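Long-range contacts in peptidase M28 (Shewanella amazonensis SB2B, PDB 3IIB), which probably acts as a zinc-dependent carboxypeptidase or dipeptidase of peptidase family M28: residues 11-16 with 282-287; 25-30 with 273-278; 332-337 with 414-419; 339-344 with 389-394; 360-365 with 420-425. All blocks are in the same frame, centred on the assembly; numbering follows the deposited sequence. Where two conformers were deposited one is given.

Interaction 1: residues 11-16 with 282-287; sequences EQLAQK and KHILDL
L13 and H283 bring their backbones to 6.6 Å between CA atoms, where helix 3-19 passes the C-terminal end of helix 267-285. L13 does most of the touching. Its chi1 of -69° sets CG beside the backbone N, and the two methyls beyond it divide most of the contact. CD1 meets I284 CG1 at 3.9 Å, the two side chains crossing at about a right angle. CD2 lies 3.5 Å from the backbone O of H283 and also touches L287 CD2 at 3.9 Å, so one methyl bridges H283 and L287. This is helix-to-helix packing, joining the N-terminal helix to the helix that carries the zinc ligand D269 near its other end, well away from the metal site. W428 and A427 of helix 413-432 close the apolar cluster, touching L13, L287 and I284. K16 forms the outer margin, and the end of the lysine leads away. Its CB lies 3.7 Å from H283 ND1, and its backbone C stands over one face of the imidazole, offset toward the rim.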
# COMPACT_ATOMS: atom_id res chain seq x y z
N GLU A 11 -25.96 -5.51 -28.52
CA GLU A 11 -26.70 -5.28 -27.28
C GLU A 11 -26.75 -6.55 -26.41
O GLU A 11 -26.54 -6.48 -25.20
CB GLU A 11 -28.09 -4.74 -27.60
CG GLU A 11 -27.96 -3.34 -28.09
CD GLU A 11 -29.21 -2.77 -28.69
OE1 GLU A 11 -30.18 -3.52 -28.90
OE2 GLU A 11 -29.18 -1.55 -28.95
N GLN A 12 -26.99 -7.70 -27.04
CA GLN A 12 -27.07 -8.97 -26.33
C GLN A 12 -25.72 -9.43 -25.81
O GLN A 12 -25.67 -9.98 -24.69
CB GLN A 12 -27.70 -10.04 -27.20
CG GLN A 12 -29.16 -9.76 -27.34
CD GLN A 12 -29.86 -10.41 -28.52
OE1 GLN A 12 -29.26 -11.18 -29.29
NE2 GLN A 12 -31.17 -10.13 -28.64
N LEU A 13 -24.66 -9.19 -26.57
CA LEU A 13 -23.30 -9.46 -26.08
C LEU A 13 -23.01 -8.67 -24.81
O LEU A 13 -22.43 -9.21 -23.84
CB LEU A 13 -22.25 -9.17 -27.15
CG LEU A 13 -22.25 -10.15 -28.34
CD1 LEU A 13 -21.44 -9.56 -29.54
CD2 LEU A 13 -21.69 -11.53 -27.88
N ALA A 14 -23.43 -7.41 -24.78
CA ALA A 14 -23.23 -6.62 -23.57
C ALA A 14 -24.01 -7.17 -22.40
O ALA A 14 -23.53 -7.12 -21.29
CB ALA A 14 -23.59 -5.22 -23.81
N GLN A 15 -25.24 -7.63 -22.66
CA GLN A 15 -26.03 -8.31 -21.62
C GLN A 15 -25.26 -9.49 -21.05
O GLN A 15 -25.18 -9.67 -19.80
CB GLN A 15 -27.39 -8.83 -22.13
CG GLN A 15 -28.41 -7.77 -22.57
CD GLN A 15 -29.43 -8.31 -23.57
OE1 GLN A 15 -29.65 -9.52 -23.67
NE2 GLN A 15 -30.03 -7.40 -24.36
N LYS A 16 -24.73 -10.33 -21.92
CA LYS A 16 -23.96 -11.50 -21.47
C LYS A 16 -22.78 -11.09 -20.60
O LYS A 16 -22.50 -11.75 -19.59
CB LYS A 16 -23.40 -12.30 -22.65
CG LYS A 16 -24.45 -12.85 -23.62
CD LYS A 16 -25.58 -13.64 -22.92
CE LYS A 16 -26.48 -14.33 -23.98
NZ LYS A 16 -27.15 -13.35 -24.88
N LYS A 282 -14.99 -15.08 -26.24
CA LYS A 282 -15.76 -16.26 -25.85
C LYS A 282 -17.24 -15.97 -25.96
O LYS A 282 -17.99 -16.80 -26.45
CB LYS A 282 -15.41 -16.69 -24.43
CG LYS A 282 -16.24 -17.86 -23.87
CD LYS A 282 -16.17 -19.09 -24.74
CE LYS A 282 -16.64 -20.31 -23.99
NZ LYS A 282 -18.07 -20.26 -23.58
N HIS A 283 -17.68 -14.80 -25.50
CA HIS A 283 -19.10 -14.47 -25.67
C HIS A 283 -19.50 -14.48 -27.14
O HIS A 283 -20.63 -14.84 -27.47
CB HIS A 283 -19.45 -13.13 -25.01
CG HIS A 283 -19.37 -13.18 -23.52
ND1 HIS A 283 -20.12 -14.07 -22.77
CD2 HIS A 283 -18.59 -12.51 -22.65
CE1 HIS A 283 -19.79 -13.93 -21.49
NE2 HIS A 283 -18.88 -12.97 -21.40
N ILE A 284 -18.61 -14.03 -28.01
CA ILE A 284 -18.87 -14.04 -29.46
C ILE A 284 -18.90 -15.48 -29.99
O ILE A 284 -19.82 -15.87 -30.76
CB ILE A 284 -17.87 -13.15 -30.21
CG1 ILE A 284 -18.17 -11.68 -29.91
CG2 ILE A 284 -17.92 -13.46 -31.76
CD1 ILE A 284 -17.10 -10.68 -30.41
N LEU A 285 -17.94 -16.28 -29.53
CA LEU A 285 -17.86 -17.70 -29.88
C LEU A 285 -19.14 -18.45 -29.51
O LEU A 285 -19.58 -19.37 -30.27
CB LEU A 285 -16.62 -18.36 -29.22
CG LEU A 285 -16.23 -19.81 -29.57
CD1 LEU A 285 -15.75 -19.93 -31.01
CD2 LEU A 285 -15.10 -20.29 -28.59
N ASP A 286 -19.74 -18.06 -28.38
CA ASP A 286 -21.00 -18.61 -27.90
C ASP A 286 -22.21 -18.26 -28.75
O ASP A 286 -23.25 -18.87 -28.58
CB ASP A 286 -21.36 -18.07 -26.50
CG ASP A 286 -20.46 -18.59 -25.40
OD1 ASP A 286 -19.76 -19.59 -25.62
OD2 ASP A 286 -20.48 -17.96 -24.29
N LEU A 287 -22.13 -17.25 -29.62
CA LEU A 287 -23.29 -16.89 -30.44
C LEU A 287 -23.64 -18.00 -31.40
O LEU A 287 -22.76 -18.71 -31.88
CB LEU A 287 -23.00 -15.66 -31.25
CG LEU A 287 -22.81 -14.35 -30.51
CD1 LEU A 287 -22.27 -13.32 -31.52
CD2 LEU A 287 -24.12 -13.89 -29.90

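Interaction 2: residues 25-30 with 273-278; sequences DIVESL and GVAIVT
I26 of helix 22-33 packs onto A275 of helix 267-285: within these segments the backbones come nearest here, I26 CA to A275 CA 5.2 Å, and the segment axes approach to 8.3 Å, roughly antiparallel at 141°. I26 CG2 rests 3.9 Å from A275 CA, and I26 CB is equally near A275 CB. The alanine methyl fits beside V27, 3.8 Å from its backbone N. CD1 of I26, carried outward by an extended chi2 (169°), touches T278 CG2 at 3.8 Å. Packing is looser at L30, whose CD2 comes no nearer than 4.3 Å to V274 CB; W50 of helix 42-57 lies against I26 and L30. The far side of helix 22-33 is less buried, and there the partly exposed E28 forms a salt bridge with R215 of the second subunit. V274 lies about 6 Å, side chain to side chain, from the zinc ligand H257. T278 OG1 donates to V274 O at 2.7 Å, from the opposite face of that carbonyl to T278 N. With its hydroxyl satisfied inside its own helix, the threonine offers I26 only carbon, and across these segments the helices meet through apolar contacts, brought near by the small A275.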
# COMPACT_ATOMS: atom_id res chain seq x y z
N ASP A 25 -13.35 -14.47 -13.78
CA ASP A 25 -12.81 -15.82 -13.58
C ASP A 25 -11.50 -16.03 -14.34
O ASP A 25 -10.63 -16.74 -13.86
CB ASP A 25 -13.82 -16.87 -14.05
CG ASP A 25 -15.08 -16.95 -13.18
OD1 ASP A 25 -15.07 -16.54 -12.01
OD2 ASP A 25 -16.08 -17.42 -13.74
N ILE A 26 -11.35 -15.40 -15.51
CA ILE A 26 -10.13 -15.57 -16.30
C ILE A 26 -8.97 -14.87 -15.57
O ILE A 26 -7.87 -15.44 -15.44
CB ILE A 26 -10.27 -15.07 -17.74
CG1 ILE A 26 -11.22 -15.98 -18.52
CG2 ILE A 26 -8.94 -15.10 -18.41
CD1 ILE A 26 -11.63 -15.44 -19.88
N VAL A 27 -9.21 -13.67 -15.07
CA VAL A 27 -8.13 -12.96 -14.38
C VAL A 27 -7.82 -13.57 -12.99
O VAL A 27 -6.64 -13.60 -12.55
CB VAL A 27 -8.30 -11.42 -14.32
CG1 VAL A 27 -9.55 -10.99 -13.57
CG2 VAL A 27 -7.02 -10.79 -13.68
N GLU A 28 -8.85 -14.11 -12.34
CA GLU A 28 -8.62 -14.84 -11.08
C GLU A 28 -7.73 -16.05 -11.39
O GLU A 28 -6.78 -16.33 -10.68
CB GLU A 28 -9.93 -15.29 -10.45
CG GLU A 28 -9.82 -15.86 -9.05
CD GLU A 28 -9.50 -17.37 -9.00
OE1 GLU A 28 -9.45 -18.05 -10.04
OE2 GLU A 28 -9.31 -17.87 -7.87
N SER A 29 -8.03 -16.73 -12.50
CA SER A 29 -7.27 -17.92 -12.87
C SER A 29 -5.79 -17.60 -13.13
O SER A 29 -4.88 -18.31 -12.66
CB SER A 29 -7.94 -18.56 -14.06
OG SER A 29 -7.20 -19.71 -14.48
N LEU A 30 -5.57 -16.52 -13.87
CA LEU A 30 -4.22 -16.15 -14.27
C LEU A 30 -3.41 -15.72 -13.04
O LEU A 30 -2.27 -16.18 -12.82
CB LEU A 30 -4.29 -15.01 -15.31
CG LEU A 30 -2.96 -14.39 -15.81
CD1 LEU A 30 -1.94 -15.41 -16.34
CD2 LEU A 30 -3.27 -13.29 -16.87
N GLY A 273 -6.63 -7.03 -18.98
CA GLY A 273 -6.74 -6.94 -20.43
C GLY A 273 -6.82 -8.32 -21.06
O GLY A 273 -7.65 -8.54 -21.92
N VAL A 274 -6.01 -9.26 -20.57
CA VAL A 274 -6.14 -10.64 -21.06
C VAL A 274 -7.59 -11.17 -20.91
O VAL A 274 -8.16 -11.79 -21.84
CB VAL A 274 -5.14 -11.57 -20.33
CG1 VAL A 274 -5.40 -13.03 -20.68
CG2 VAL A 274 -3.69 -11.15 -20.66
N ALA A 275 -8.17 -10.93 -19.73
CA ALA A 275 -9.51 -11.40 -19.41
C ALA A 275 -10.53 -10.70 -20.24
O ALA A 275 -11.52 -11.32 -20.67
CB ALA A 275 -9.82 -11.21 -17.93
N ILE A 276 -10.33 -9.40 -20.46
CA ILE A 276 -11.31 -8.60 -21.19
C ILE A 276 -11.43 -9.12 -22.61
O ILE A 276 -12.54 -9.44 -23.08
CB ILE A 276 -10.94 -7.11 -21.16
CG1 ILE A 276 -11.25 -6.53 -19.79
CG2 ILE A 276 -11.67 -6.32 -22.27
CD1 ILE A 276 -10.46 -5.24 -19.44
N VAL A 277 -10.29 -9.22 -23.31
CA VAL A 277 -10.34 -9.63 -24.74
C VAL A 277 -10.70 -11.12 -24.90
O VAL A 277 -11.50 -11.47 -25.81
CB VAL A 277 -9.09 -9.24 -25.56
CG1 VAL A 277 -8.88 -7.69 -25.50
CG2 VAL A 277 -7.82 -10.01 -25.12
N THR A 278 -10.23 -11.97 -23.99
CA THR A 278 -10.57 -13.42 -24.05
C THR A 278 -12.06 -13.66 -23.77
O THR A 278 -12.72 -14.39 -24.51
CB THR A 278 -9.72 -14.25 -23.11
OG1 THR A 278 -8.34 -14.02 -23.42
CG2 THR A 278 -10.01 -15.76 -23.26

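Interaction 3: residues 332-337 with 414-419; sequences FGAGPI and EALAQN
Q418 and I337 meet through two hydrogen bonds: the side-chain amide of Q418 pairs with both backbone polar atoms of one residue. I337 N donates to Q418 OE1 at 2.8 Å, and Q418 NE2 returns a 2.8 Å bond to I337 O, in the carbonyl plane and on a lone pair. The bend at chi2 (-100°) turns CD out of the extended course of the chain. Next to it, N419 ND2 donates to G335 O at 2.9 Å in a nearly straight bond (165°), coming from above the carbonyl plane although the oxygen lies in the amide plane of N419. The same nitrogen donates to A415 O at 2.8 Å, one turn back, so two bonds fix the rotation of the amide, and its OD1 is set against I337 CG1 at 3.3 Å. Between these polar points, A415 CB packs against the loop, 3.8 Å from P336 CD, and A334 CB touches L416 CD1 at 3.9 Å. An alanine in place of Q418 would probably leave I337 N and O without these mates and let the start of the strand shift. Farther out, Q392 NE2 holds G333 O and G335 O, which shapes the loop, and Q418 NE2 also reaches L362 O. The loop thus runs from the zinc ligand D331 into strand 337-343 clasped by helix 413-432, with A272 and I276 of helix 267-285 covering A334, L416 and N419, and I337 lying on V422 and Y423.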
# COMPACT_ATOMS: atom_id res chain seq x y z
N PHE A 332 -4.94 -0.80 -20.11
CA PHE A 332 -5.01 0.31 -19.15
C PHE A 332 -5.89 -0.10 -17.98
O PHE A 332 -6.73 0.66 -17.50
CB PHE A 332 -5.48 1.57 -19.88
CG PHE A 332 -5.17 2.85 -19.16
CD1 PHE A 332 -4.12 2.95 -18.26
CD2 PHE A 332 -5.94 3.98 -19.40
CE1 PHE A 332 -3.86 4.12 -17.64
CE2 PHE A 332 -5.63 5.20 -18.78
CZ PHE A 332 -4.61 5.26 -17.89
N GLY A 333 -5.64 -1.32 -17.49
CA GLY A 333 -6.28 -1.85 -16.29
C GLY A 333 -7.69 -2.32 -16.54
O GLY A 333 -7.97 -2.90 -17.58
N ALA A 334 -8.56 -2.12 -15.54
CA ALA A 334 -9.94 -2.63 -15.55
C ALA A 334 -10.98 -1.53 -15.46
O ALA A 334 -12.17 -1.83 -15.42
CB ALA A 334 -10.17 -3.64 -14.42
N GLY A 335 -10.54 -0.26 -15.47
CA GLY A 335 -11.48 0.87 -15.40
C GLY A 335 -12.40 0.91 -16.60
O GLY A 335 -12.00 0.50 -17.68
N PRO A 336 -13.63 1.45 -16.45
CA PRO A 336 -14.54 1.37 -17.59
C PRO A 336 -14.11 2.24 -18.76
O PRO A 336 -13.45 3.30 -18.59
CB PRO A 336 -15.89 1.86 -17.02
CG PRO A 336 -15.56 2.50 -15.76
CD PRO A 336 -14.23 2.08 -15.28
N ILE A 337 -14.51 1.81 -19.95
CA ILE A 337 -14.34 2.55 -21.18
C ILE A 337 -15.34 3.69 -21.25
O ILE A 337 -16.54 3.49 -21.05
CB ILE A 337 -14.46 1.61 -22.42
CG1 ILE A 337 -13.31 0.63 -22.39
CG2 ILE A 337 -14.42 2.44 -23.73
CD1 ILE A 337 -13.51 -0.61 -23.22
N GLU A 414 -17.35 -5.00 -11.65
CA GLU A 414 -18.36 -4.36 -12.50
C GLU A 414 -17.69 -3.59 -13.64
O GLU A 414 -18.17 -3.62 -14.77
CB GLU A 414 -19.28 -3.43 -11.71
CG GLU A 414 -20.17 -4.17 -10.70
N ALA A 415 -16.60 -2.89 -13.34
CA ALA A 415 -15.84 -2.20 -14.37
C ALA A 415 -15.20 -3.18 -15.39
O ALA A 415 -15.16 -2.93 -16.62
CB ALA A 415 -14.76 -1.32 -13.73
N LEU A 416 -14.68 -4.31 -14.87
CA LEU A 416 -14.09 -5.33 -15.75
C LEU A 416 -15.17 -5.83 -16.73
O LEU A 416 -14.91 -5.96 -17.93
CB LEU A 416 -13.59 -6.49 -14.93
CG LEU A 416 -12.78 -7.52 -15.73
CD1 LEU A 416 -11.36 -7.04 -16.00
CD2 LEU A 416 -12.72 -8.83 -14.93
N ALA A 417 -16.38 -6.09 -16.20
CA ALA A 417 -17.49 -6.55 -17.00
C ALA A 417 -17.90 -5.55 -18.08
O ALA A 417 -18.27 -5.94 -19.19
CB ALA A 417 -18.72 -6.92 -16.10
N GLN A 418 -17.88 -4.25 -17.76
CA GLN A 418 -18.17 -3.23 -18.77
C GLN A 418 -17.15 -3.24 -19.91
O GLN A 418 -17.50 -3.07 -21.07
CB GLN A 418 -18.23 -1.85 -18.13
CG GLN A 418 -18.76 -0.74 -19.07
CD GLN A 418 -17.64 0.11 -19.69
OE1 GLN A 418 -16.44 -0.23 -19.62
NE2 GLN A 418 -18.03 1.24 -20.27
N ASN A 419 -15.88 -3.48 -19.59
CA ASN A 419 -14.90 -3.63 -20.65
C ASN A 419 -15.14 -4.85 -21.53
O ASN A 419 -15.02 -4.78 -22.75
CB ASN A 419 -13.48 -3.75 -20.10
CG ASN A 419 -12.90 -2.43 -19.61
OD1 ASN A 419 -12.19 -1.73 -20.34
ND2 ASN A 419 -13.17 -2.09 -18.33

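Interaction 4: residues 339-344 with 389-394; sequences QIDWRV and SLRQDG
In a small three-stranded mixed sheet, strand 337-343 is the middle strand, and here it pairs antiparallel with strand 387-392, D341 opposite S389. That hydrogen-bonded pair is closed by D341 N to S389 O at 2.9 Å and S389 N to D341 O at 2.8 Å. A further backbone bond, R391 N to Q339 O, is 2.7 Å long and runs nearly along the C=O axis. I340 and L390 form the non-hydrogen-bonded pair between them; their side chains lie side by side, pointing the same way, with CD1 of I340 3.9 Å from CD2 of L390.

On the other face, D341 and R391 make a salt bridge. R391 NE donates to D341 OD2 at 2.7 Å, in the guanidinium plane and on the anti side of the carboxylate, while NH2 adds a weak bond to the same oxygen. The two planes stand 70° apart. S389 CB lies over the centre of the guanidinium, 3.5 Å above it, and steadies the group from one face. Q339 NE2 grips the other carboxylate oxygen, D341 OD1, at 2.7 Å on its syn side, and N368 N donates there too, so both oxygens are held. A methionine in place of R391 would probably leave the charge of D341 OD2 without its mate and the carboxylate freer to turn. The I340 and L390 face turns to V364 and to Y423 of helix 413-432, strand 365-366 flanks the middle strand on its far side, and W342 packs among helices 346-355 and 413-432.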
# COMPACT_ATOMS: atom_id res chain seq x y z
N GLN A 339 -14.87 6.25 -24.00
CA GLN A 339 -14.74 6.84 -25.34
C GLN A 339 -14.02 5.84 -26.24
O GLN A 339 -13.11 5.11 -25.78
CB GLN A 339 -13.95 8.15 -25.27
CG GLN A 339 -13.90 8.94 -26.58
CD GLN A 339 -13.40 10.35 -26.34
OE1 GLN A 339 -13.88 11.01 -25.42
NE2 GLN A 339 -12.47 10.84 -27.18
N ILE A 340 -14.43 5.79 -27.51
CA ILE A 340 -13.63 5.09 -28.52
C ILE A 340 -13.09 6.08 -29.53
O ILE A 340 -13.84 6.78 -30.20
CB ILE A 340 -14.40 3.95 -29.22
CG1 ILE A 340 -14.87 2.93 -28.19
CG2 ILE A 340 -13.51 3.31 -30.37
CD1 ILE A 340 -15.81 1.84 -28.72
N ASP A 341 -11.76 6.17 -29.59
CA ASP A 341 -11.08 6.92 -30.61
C ASP A 341 -10.61 5.96 -31.73
O ASP A 341 -10.35 4.77 -31.48
CB ASP A 341 -9.89 7.67 -30.02
CG ASP A 341 -10.28 8.75 -29.05
OD1 ASP A 341 -11.33 9.41 -29.23
OD2 ASP A 341 -9.51 8.97 -28.09
N TRP A 342 -10.49 6.52 -32.94
CA TRP A 342 -10.22 5.74 -34.15
C TRP A 342 -8.96 6.16 -34.84
O TRP A 342 -8.48 7.28 -34.68
CB TRP A 342 -11.39 5.87 -35.15
CG TRP A 342 -12.70 5.46 -34.57
CD1 TRP A 342 -13.61 6.28 -33.94
CD2 TRP A 342 -13.23 4.14 -34.49
NE1 TRP A 342 -14.69 5.54 -33.53
CE2 TRP A 342 -14.46 4.22 -33.84
CE3 TRP A 342 -12.79 2.89 -34.92
CZ2 TRP A 342 -15.25 3.12 -33.62
CZ3 TRP A 342 -13.59 1.80 -34.71
CH2 TRP A 342 -14.79 1.91 -34.07
N ARG A 343 -8.46 5.25 -35.67
CA ARG A 343 -7.47 5.57 -36.68
C ARG A 343 -7.89 4.83 -37.92
O ARG A 343 -7.48 3.69 -38.16
CB ARG A 343 -6.09 5.14 -36.20
CG ARG A 343 -4.98 5.64 -37.05
CD ARG A 343 -4.62 7.10 -36.89
NE ARG A 343 -3.37 7.32 -37.62
CZ ARG A 343 -3.27 7.83 -38.86
NH1 ARG A 343 -4.34 8.24 -39.53
NH2 ARG A 343 -2.07 7.93 -39.45
N VAL A 344 -8.83 5.47 -38.65
CA VAL A 344 -9.42 4.93 -39.88
C VAL A 344 -9.39 6.00 -41.00
O VAL A 344 -9.07 7.18 -40.76
CB VAL A 344 -10.86 4.46 -39.63
CG1 VAL A 344 -10.91 3.36 -38.52
CG2 VAL A 344 -11.78 5.68 -39.27
N SER A 389 -8.61 3.00 -30.20
CA SER A 389 -8.22 3.10 -28.79
C SER A 389 -9.51 3.21 -28.01
O SER A 389 -10.24 4.22 -28.10
CB SER A 389 -7.35 4.32 -28.54
OG SER A 389 -6.04 4.16 -29.06
N LEU A 390 -9.79 2.17 -27.24
CA LEU A 390 -10.97 2.09 -26.43
C LEU A 390 -10.52 2.61 -25.06
O LEU A 390 -9.84 1.92 -24.28
CB LEU A 390 -11.49 0.65 -26.40
CG LEU A 390 -12.09 0.18 -27.74
CD1 LEU A 390 -10.98 -0.48 -28.59
CD2 LEU A 390 -13.21 -0.81 -27.55
N ARG A 391 -10.88 3.86 -24.79
CA ARG A 391 -10.25 4.62 -23.71
C ARG A 391 -10.82 4.19 -22.37
O ARG A 391 -12.00 4.37 -22.13
CB ARG A 391 -10.53 6.09 -23.91
CG ARG A 391 -10.00 6.68 -25.23
CD ARG A 391 -8.48 6.66 -25.31
NE ARG A 391 -7.98 7.33 -26.51
CZ ARG A 391 -6.71 7.36 -26.90
NH1 ARG A 391 -5.76 6.73 -26.18
NH2 ARG A 391 -6.37 8.01 -28.01
N GLN A 392 -9.95 3.68 -21.48
CA GLN A 392 -10.33 3.29 -20.13
C GLN A 392 -10.07 4.41 -19.15
O GLN A 392 -9.10 5.14 -19.32
CB GLN A 392 -9.52 2.10 -19.67
CG GLN A 392 -9.79 0.82 -20.45
CD GLN A 392 -9.00 -0.32 -19.93
OE1 GLN A 392 -7.82 -0.55 -20.34
NE2 GLN A 392 -9.58 -1.04 -18.99
N ASP A 393 -10.91 4.49 -18.12
CA ASP A 393 -10.68 5.37 -16.97
C ASP A 393 -9.54 4.80 -16.13
O ASP A 393 -9.69 3.77 -15.45
CB ASP A 393 -11.94 5.55 -16.13
CG ASP A 393 -11.77 6.56 -15.00
OD1 ASP A 393 -10.66 6.73 -14.44
OD2 ASP A 393 -12.77 7.22 -14.67
N GLY A 394 -8.38 5.46 -16.20
CA GLY A 394 -7.23 5.03 -15.44
C GLY A 394 -6.88 5.93 -14.28
O GLY A 394 -5.68 6.05 -13.88

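Interaction 5: residues 360-365 with 420-425; sequences EPLGVA and VAVYAQ
The side-chain amide of Q425 is the flat group here, and L362 meets it tip to tip: CD1 stands above one face of the amide, 3.4 Å from OE1 and 3.8 Å from NE2. A14 of helix 3-19 packs by its CB on the same face, and NE2 gives its hydrogen bond to A10 O of that helix, so the polar end is held by helix 3-19 while L362 covers the amide with carbon. The L362 methyl is shared. It also touches V422 CG2 at 3.8 Å and A421 CB at 4.0 Å, and so spans a full turn of helix 413-432. CB of L362 points toward the helix, and an extended chi2 (168°) carries CD1 on to it. V364 follows it two residues on, its CG2 3.8 Å from V422 CG2, the two side chains crossing at a slant. Between them G363 takes a phi of 98°, where a CB would be jammed against the carbonyl O of L362; its N bonds to E360 O at 2.8 Å and closes the turn. I337 and I340 of strand 337-343 add to the cluster around V364. Strand 337-343, helix 346-355 and the parallel strand 365-366 form a beta-alpha-beta crossover, and L362 and V364 belong to its return connection and rest on helix 413-432, in the manner of an alpha/beta fold.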
# COMPACT_ATOMS: atom_id res chain seq x y z
N GLU A 360 -23.04 3.54 -26.40
CA GLU A 360 -23.44 4.73 -25.65
C GLU A 360 -24.11 4.39 -24.32
O GLU A 360 -23.74 4.96 -23.31
CB GLU A 360 -24.31 5.69 -26.51
CG GLU A 360 -23.48 6.49 -27.50
CD GLU A 360 -24.26 7.63 -28.16
OE1 GLU A 360 -25.49 7.51 -28.27
OE2 GLU A 360 -23.64 8.64 -28.57
N PRO A 361 -25.09 3.48 -24.32
CA PRO A 361 -25.71 3.09 -23.04
C PRO A 361 -24.79 2.47 -21.99
O PRO A 361 -25.17 2.40 -20.82
CB PRO A 361 -26.79 2.11 -23.45
CG PRO A 361 -27.10 2.47 -24.87
CD PRO A 361 -25.78 2.82 -25.44
N LEU A 362 -23.59 2.06 -22.39
CA LEU A 362 -22.58 1.52 -21.48
C LEU A 362 -21.65 2.61 -21.02
O LEU A 362 -20.71 2.37 -20.25
CB LEU A 362 -21.79 0.43 -22.17
CG LEU A 362 -22.57 -0.78 -22.68
CD1 LEU A 362 -21.70 -1.68 -23.61
CD2 LEU A 362 -23.10 -1.58 -21.47
N GLY A 363 -21.91 3.82 -21.51
CA GLY A 363 -21.14 5.00 -21.14
C GLY A 363 -20.05 5.40 -22.11
O GLY A 363 -19.16 6.16 -21.75
N VAL A 364 -20.09 4.88 -23.34
CA VAL A 364 -19.01 5.09 -24.31
C VAL A 364 -19.36 6.16 -25.34
O VAL A 364 -20.33 5.99 -26.11
CB VAL A 364 -18.63 3.75 -25.04
CG1 VAL A 364 -17.46 4.01 -26.05
CG2 VAL A 364 -18.27 2.69 -24.02
N ALA A 365 -18.57 7.24 -25.34
CA ALA A 365 -18.79 8.42 -26.18
C ALA A 365 -18.07 8.27 -27.51
O ALA A 365 -17.11 7.51 -27.63
CB ALA A 365 -18.29 9.74 -25.45
N VAL A 420 -15.52 -5.97 -20.90
CA VAL A 420 -15.84 -7.18 -21.64
C VAL A 420 -17.02 -6.89 -22.61
O VAL A 420 -16.97 -7.25 -23.80
CB VAL A 420 -16.20 -8.35 -20.71
CG1 VAL A 420 -16.67 -9.52 -21.53
CG2 VAL A 420 -15.00 -8.72 -19.88
N ALA A 421 -18.01 -6.17 -22.09
CA ALA A 421 -19.21 -5.81 -22.87
C ALA A 421 -18.83 -4.97 -24.06
O ALA A 421 -19.25 -5.26 -25.17
CB ALA A 421 -20.25 -5.04 -22.02
N VAL A 422 -18.01 -3.93 -23.84
CA VAL A 422 -17.64 -3.00 -24.92
C VAL A 422 -16.73 -3.68 -25.96
O VAL A 422 -16.89 -3.47 -27.17
CB VAL A 422 -16.96 -1.76 -24.38
CG1 VAL A 422 -16.60 -0.85 -25.55
CG2 VAL A 422 -17.93 -1.03 -23.43
N TYR A 423 -15.77 -4.51 -25.52
CA TYR A 423 -14.92 -5.22 -26.49
C TYR A 423 -15.73 -6.23 -27.29
O TYR A 423 -15.46 -6.43 -28.48
CB TYR A 423 -13.71 -5.91 -25.85
CG TYR A 423 -12.49 -5.02 -25.90
CD1 TYR A 423 -12.27 -4.02 -24.94
CD2 TYR A 423 -11.56 -5.12 -26.93
CE1 TYR A 423 -11.16 -3.21 -24.99
CE2 TYR A 423 -10.45 -4.30 -27.00
CZ TYR A 423 -10.26 -3.33 -26.06
OH TYR A 423 -9.14 -2.51 -26.15
N ALA A 424 -16.71 -6.86 -26.66
CA ALA A 424 -17.55 -7.82 -27.36
C ALA A 424 -18.34 -7.09 -28.46
O ALA A 424 -18.42 -7.57 -29.61
CB ALA A 424 -18.45 -8.57 -26.41
N GLN A 425 -18.90 -5.93 -28.13
CA GLN A 425 -19.59 -5.11 -29.10
C GLN A 425 -18.62 -4.69 -30.22
O GLN A 425 -18.93 -4.77 -31.41
CB GLN A 425 -20.19 -3.85 -28.47
CG GLN A 425 -21.31 -4.14 -27.48
CD GLN A 425 -22.10 -2.93 -27.04
OE1 GLN A 425 -21.56 -1.83 -27.02
NE2 GLN A 425 -23.38 -3.12 -26.71

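Helix 413-432 ties much of the set together: it supplies one side of interactions 3 and 5, and its residues also flank interactions 1, 2 and 4. Helix 267-285 serves interactions 1 and 2 in turn, the first near its C-terminal end, the second closer to the zinc site. Interaction 2 is fully buried and apolar; interaction 1 is also apolar but has an exposed lysine at its margin. Interaction 3, only partly buried, relies on side-chain amides gripping loop backbone. Interactions 4 and 5 are largely buried: 4 adds strand pairing and a salt bridge, 5 is mostly apolar with a glutamine amide at its edge. Q392 links 3 with 4, and the I340 to A365 backbone bond links 4 with 5.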